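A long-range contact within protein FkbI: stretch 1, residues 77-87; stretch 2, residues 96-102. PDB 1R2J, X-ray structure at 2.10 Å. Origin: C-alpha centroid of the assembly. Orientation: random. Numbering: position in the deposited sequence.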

ATOM      1  N   SER A  77      -4.104  -1.560   0.410  1.00 20.76           N
ATOM      2  CA  SER A  77      -4.972  -2.215  -0.565  1.00 22.21           C
ATOM      3  C   SER A  77      -6.435  -1.963  -0.202  1.00 21.91           C
ATOM      4  O   SER A  77      -7.251  -1.627  -1.062  1.00 20.80           O
ATOM      5  CB  SER A  77      -4.695  -3.716  -0.598  1.00 23.63           C
ATOM      6  OG  SER A  77      -3.383  -3.975  -1.065  1.00 24.78           O
ATOM      7  N   GLN A  78      -6.754  -2.136   1.077  1.00 23.48           N
ATOM      8  CA  GLN A  78      -8.100  -1.904   1.581  1.00 24.35           C
ATOM      9  C   GLN A  78      -8.510  -0.474   1.271  1.00 24.70           C
ATOM     10  O   GLN A  78      -9.558  -0.227   0.668  1.00 23.40           O
ATOM     11  CB  GLN A  78      -8.148  -2.089   3.098  1.00 26.08           C
ATOM     12  CG  GLN A  78      -8.591  -3.459   3.579  1.00 32.48           C
ATOM     13  CD  GLN A  78      -9.991  -3.820   3.118  1.00 30.06           C
ATOM     14  OE1 GLN A  78     -10.177  -4.292   2.005  1.00 35.74           O
ATOM     15  NE2 GLN A  78     -10.982  -3.588   3.973  1.00 32.84           N
ATOM     16  N   GLY A  79      -7.670   0.462   1.703  1.00 24.13           N
ATOM     17  CA  GLY A  79      -7.940   1.873   1.506  1.00 23.52           C
ATOM     18  C   GLY A  79      -8.047   2.285   0.057  1.00 23.19           C
ATOM     19  O   GLY A  79      -8.870   3.138  -0.295  1.00 22.69           O
ATOM     20  N   MET A  80      -7.211   1.686  -0.783  1.00 23.84           N
ATOM     21  CA  MET A  80      -7.210   2.001  -2.202  1.00 23.19           C
ATOM     22  C   MET A  80      -8.492   1.496  -2.850  1.00 22.93           C
ATOM     23  O   MET A  80      -9.074   2.173  -3.690  1.00 21.91           O
ATOM     24  CB  MET A  80      -5.991   1.379  -2.888  1.00 23.73           C
ATOM     25  CG  MET A  80      -5.860   1.759  -4.366  1.00 26.62           C
ATOM     26  SD  MET A  80      -4.162   1.686  -5.011  1.00 32.63           S
ATOM     27  CE  MET A  80      -3.935  -0.057  -5.181  1.00 28.49           C
ATOM     28  N   ALA A  81      -8.928   0.303  -2.459  1.00 22.94           N
ATOM     29  CA  ALA A  81     -10.153  -0.269  -3.008  1.00 23.19           C
ATOM     30  C   ALA A  81     -11.346   0.595  -2.624  1.00 24.00           C
ATOM     31  O   ALA A  81     -12.195   0.901  -3.466  1.00 24.47           O
ATOM     32  CB  ALA A  81     -10.350  -1.680  -2.485  1.00 23.98           C
ATOM     33  N   ALA A  82     -11.401   0.986  -1.350  1.00 23.86           N
ATOM     34  CA  ALA A  82     -12.489   1.807  -0.834  1.00 24.25           C
ATOM     35  C   ALA A  82     -12.552   3.140  -1.565  1.00 25.40           C
ATOM     36  O   ALA A  82     -13.628   3.594  -1.960  1.00 23.32           O
ATOM     37  CB  ALA A  82     -12.303   2.040   0.668  1.00 23.36           C
ATOM     38  N   TRP A  83     -11.388   3.764  -1.725  1.00 26.11           N
ATOM     39  CA  TRP A  83     -11.273   5.046  -2.414  1.00 25.86           C
ATOM     40  C   TRP A  83     -11.720   4.917  -3.866  1.00 26.18           C
ATOM     41  O   TRP A  83     -12.465   5.751  -4.373  1.00 26.10           O
ATOM     42  CB  TRP A  83      -9.823   5.538  -2.363  1.00 24.59           C
ATOM     43  CG  TRP A  83      -9.556   6.708  -3.251  1.00 24.91           C
ATOM     44  CD1 TRP A  83      -8.804   6.720  -4.392  1.00 25.15           C
ATOM     45  CD2 TRP A  83     -10.058   8.038  -3.086  1.00 25.03           C
ATOM     46  NE1 TRP A  83      -8.808   7.979  -4.946  1.00 24.60           N
ATOM     47  CE2 TRP A  83      -9.568   8.807  -4.164  1.00 25.38           C
ATOM     48  CE3 TRP A  83     -10.876   8.656  -2.131  1.00 27.10           C
ATOM     49  CZ2 TRP A  83      -9.869  10.164  -4.315  1.00 27.65           C
ATOM     50  CZ3 TRP A  83     -11.176  10.004  -2.281  1.00 28.40           C
ATOM     51  CH2 TRP A  83     -10.672  10.743  -3.366  1.00 29.10           C
ATOM     52  N   THR A  84     -11.251   3.870  -4.532  1.00 27.05           N
ATOM     53  CA  THR A  84     -11.610   3.630  -5.924  1.00 28.10           C
ATOM     54  C   THR A  84     -13.130   3.528  -6.105  1.00 29.81           C
ATOM     55  O   THR A  84     -13.691   4.077  -7.056  1.00 30.02           O
ATOM     56  CB  THR A  84     -10.949   2.330  -6.436  1.00 27.34           C
ATOM     57  OG1 THR A  84      -9.525   2.445  -6.325  1.00 26.64           O
ATOM     58  CG2 THR A  84     -11.318   2.075  -7.891  1.00 26.38           C
ATOM     59  N   VAL A  85     -13.799   2.836  -5.188  1.00 30.22           N
ATOM     60  CA  VAL A  85     -15.241   2.670  -5.283  1.00 33.95           C
ATOM     61  C   VAL A  85     -15.999   3.949  -4.959  1.00 35.15           C
ATOM     62  O   VAL A  85     -17.019   4.247  -5.571  1.00 36.75           O
ATOM     63  CB  VAL A  85     -15.745   1.537  -4.355  1.00 34.27           C
ATOM     64  CG1 VAL A  85     -17.244   1.403  -4.463  1.00 35.70           C
ATOM     65  CG2 VAL A  85     -15.072   0.219  -4.726  1.00 34.07           C
ATOM     66  N   GLN A  86     -15.501   4.721  -4.007  1.00 36.28           N
ATOM     67  CA  GLN A  86     -16.203   5.937  -3.658  1.00 37.77           C
ATOM     68  C   GLN A  86     -15.843   7.097  -4.592  1.00 37.99           C
ATOM     69  O   GLN A  86     -16.458   8.161  -4.538  1.00 37.72           O
ATOM     70  CB  GLN A  86     -15.932   6.273  -2.190  1.00 39.87           C
ATOM     71  CG  GLN A  86     -14.798   7.220  -1.937  1.00 40.84           C
ATOM     72  CD  GLN A  86     -15.271   8.645  -1.935  1.00 43.52           C
ATOM     73  OE1 GLN A  86     -16.263   8.976  -1.286  1.00 45.78           O
ATOM     74  NE2 GLN A  86     -14.571   9.505  -2.664  1.00 45.59           N
ATOM     75  N   ARG A  87     -14.864   6.883  -5.466  1.00 37.77           N
ATOM     76  CA  ARG A  87     -14.457   7.913  -6.417  1.00 38.75           C
ATOM     77  C   ARG A  87     -15.083   7.647  -7.790  1.00 38.82           C
ATOM     78  O   ARG A  87     -15.315   8.573  -8.567  1.00 38.36           O
ATOM     79  CB  ARG A  87     -12.930   7.949  -6.552  1.00 39.96           C
ATOM     80  CG  ARG A  87     -12.403   9.072  -7.448  1.00 42.85           C
ATOM     81  CD  ARG A  87     -12.718  10.450  -6.868  1.00 44.89           C
ATOM     82  NE  ARG A  87     -12.419  11.543  -7.795  1.00 47.20           N
ATOM     83  CZ  ARG A  87     -12.648  12.830  -7.534  1.00 49.14           C
ATOM     84  NH1 ARG A  87     -13.177  13.194  -6.371  1.00 48.85           N
ATOM     85  NH2 ARG A  87     -12.358  13.761  -8.438  1.00 49.54           N
ATOM     86  N   THR A  96     -23.145   0.018  -0.977  1.00 40.05           N
ATOM     87  CA  THR A  96     -23.031  -1.418  -0.763  1.00 40.31           C
ATOM     88  C   THR A  96     -21.613  -1.882  -0.423  1.00 39.61           C
ATOM     89  O   THR A  96     -21.388  -2.539   0.595  1.00 38.50           O
ATOM     90  CB  THR A  96     -23.514  -2.199  -2.008  1.00 41.78           C
ATOM     91  OG1 THR A  96     -24.838  -1.777  -2.355  1.00 41.89           O
ATOM     92  CG2 THR A  96     -23.528  -3.694  -1.730  1.00 42.13           C
ATOM     93  N   PHE A  97     -20.662  -1.531  -1.277  1.00 38.20           N
ATOM     94  CA  PHE A  97     -19.276  -1.943  -1.087  1.00 37.97           C
ATOM     95  C   PHE A  97     -18.552  -1.323   0.101  1.00 37.02           C
ATOM     96  O   PHE A  97     -17.855  -2.023   0.835  1.00 38.83           O
ATOM     97  CB  PHE A  97     -18.490  -1.682  -2.370  1.00 38.15           C
ATOM     98  CG  PHE A  97     -19.017  -2.436  -3.560  1.00 39.65           C
ATOM     99  CD1 PHE A  97     -19.067  -3.827  -3.551  1.00 39.79           C
ATOM    100  CD2 PHE A  97     -19.463  -1.759  -4.689  1.00 40.19           C
ATOM    101  CE1 PHE A  97     -19.550  -4.530  -4.647  1.00 39.24           C
ATOM    102  CE2 PHE A  97     -19.950  -2.457  -5.793  1.00 39.80           C
ATOM    103  CZ  PHE A  97     -19.993  -3.841  -5.770  1.00 38.26           C
ATOM    104  N   LEU A  98     -18.708  -0.020   0.297  1.00 35.00           N
ATOM    105  CA  LEU A  98     -18.037   0.646   1.401  1.00 34.21           C
ATOM    106  C   LEU A  98     -18.436   0.097   2.773  1.00 35.58           C
ATOM    107  O   LEU A  98     -17.593  -0.017   3.668  1.00 34.33           O
ATOM    108  CB  LEU A  98     -18.280   2.159   1.337  1.00 33.15           C
ATOM    109  CG  LEU A  98     -17.574   2.890   0.185  1.00 33.43           C
ATOM    110  CD1 LEU A  98     -18.007   4.344   0.162  1.00 31.80           C
ATOM    111  CD2 LEU A  98     -16.069   2.800   0.339  1.00 33.59           C
ATOM    112  N   LYS A  99     -19.707  -0.261   2.939  1.00 35.71           N
ATOM    113  CA  LYS A  99     -20.174  -0.789   4.220  1.00 36.22           C
ATOM    114  C   LYS A  99     -19.564  -2.160   4.496  1.00 35.04           C
ATOM    115  O   LYS A  99     -19.298  -2.513   5.646  1.00 33.44           O
ATOM    116  CB  LYS A  99     -21.700  -0.888   4.239  1.00 38.62           C
ATOM    117  CG  LYS A  99     -22.243  -2.125   3.529  1.00 44.45           C
ATOM    118  CD  LYS A  99     -22.664  -3.214   4.517  1.00 47.22           C
ATOM    119  CE  LYS A  99     -23.800  -2.767   5.445  1.00 49.69           C
ATOM    120  NZ  LYS A  99     -24.227  -3.816   6.417  1.00 51.25           N
ATOM    121  N   GLU A 100     -19.346  -2.939   3.442  1.00 34.47           N
ATOM    122  CA  GLU A 100     -18.749  -4.254   3.611  1.00 33.98           C
ATOM    123  C   GLU A 100     -17.266  -4.149   3.968  1.00 32.40           C
ATOM    124  O   GLU A 100     -16.740  -4.988   4.701  1.00 31.84           O
ATOM    125  CB  GLU A 100     -18.925  -5.087   2.340  1.00 36.34           C
ATOM    126  CG  GLU A 100     -20.378  -5.357   1.988  1.00 40.59           C
ATOM    127  CD  GLU A 100     -20.540  -6.505   1.012  1.00 43.71           C
ATOM    128  OE1 GLU A 100     -21.628  -6.620   0.403  1.00 46.69           O
ATOM    129  OE2 GLU A 100     -19.578  -7.289   0.852  1.00 44.27           O
ATOM    130  N   LEU A 101     -16.597  -3.123   3.452  1.00 31.29           N
ATOM    131  CA  LEU A 101     -15.171  -2.929   3.722  1.00 31.89           C
ATOM    132  C   LEU A 101     -14.924  -2.355   5.113  1.00 32.14           C
ATOM    133  O   LEU A 101     -13.777  -2.083   5.493  1.00 31.61           O
ATOM    134  CB  LEU A 101     -14.550  -1.995   2.671  1.00 30.97           C
ATOM    135  CG  LEU A 101     -14.582  -2.467   1.213  1.00 30.70           C
ATOM    136  CD1 LEU A 101     -13.897  -1.433   0.339  1.00 30.49           C
ATOM    137  CD2 LEU A 101     -13.884  -3.811   1.083  1.00 31.06           C
ATOM    138  N   THR A 102     -15.996  -2.174   5.873  1.00 33.60           N
ATOM    139  CA  THR A 102     -15.887  -1.635   7.219  1.00 33.86           C
ATOM    140  C   THR A 102     -16.862  -2.423   8.147  1.00 33.89           C
ATOM    141  O   THR A 102     -17.342  -1.893   9.130  1.00 33.99           O
ATOM    142  CB  THR A 102     -16.243  -0.133   7.235  1.00 34.36           C
ATOM    143  OG1 THR A 102     -17.648   0.019   7.037  1.00 33.86           O
ATOM    144  CG2 THR A 102     -15.498   0.603   6.171  1.00 35.26           C
TER

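Two helical segments of one chain run nearly antiparallel, their axes 158° apart in direction and 9.7 Å apart at closest approach. No hydrogen bond crosses between them; the contact is mainly apolar, and in the first helix the amides from A81 to Q86 each bond the carbonyl four residues earlier.

L101, just past the end of the second helical segment, loses the most surface. Its CA-to-CB bond points toward the first helix, and the m,t rotamer brings CD1 to 3.7 Å from A82 CA and 3.8 Å from A82 CB. CD1 thus lies on the backbone of A82 as well as on its methyl. At the same residue, Q78 extends its amide, with NE2 3.5 Å from L101 O, a polar approach that does not count as a hydrogen bond.

L98 comes next. Its CA-to-CB bond points sideways, but the end of the side chain comes nearer, placing CD2 3.4 Å from A82 O and 3.9 Å from A82 CB, while CD1 rests 3.7 Å from Q86 CB. A82 and L98 are also the closest backbone pair, with CA atoms 6.1 Å apart.

V85 and F97 point toward each other; with their CA atoms 7.4 Å apart, the two side chains span the space, V85 CG1 meeting F97 CD2 at 3.9 Å, oblique to the ring.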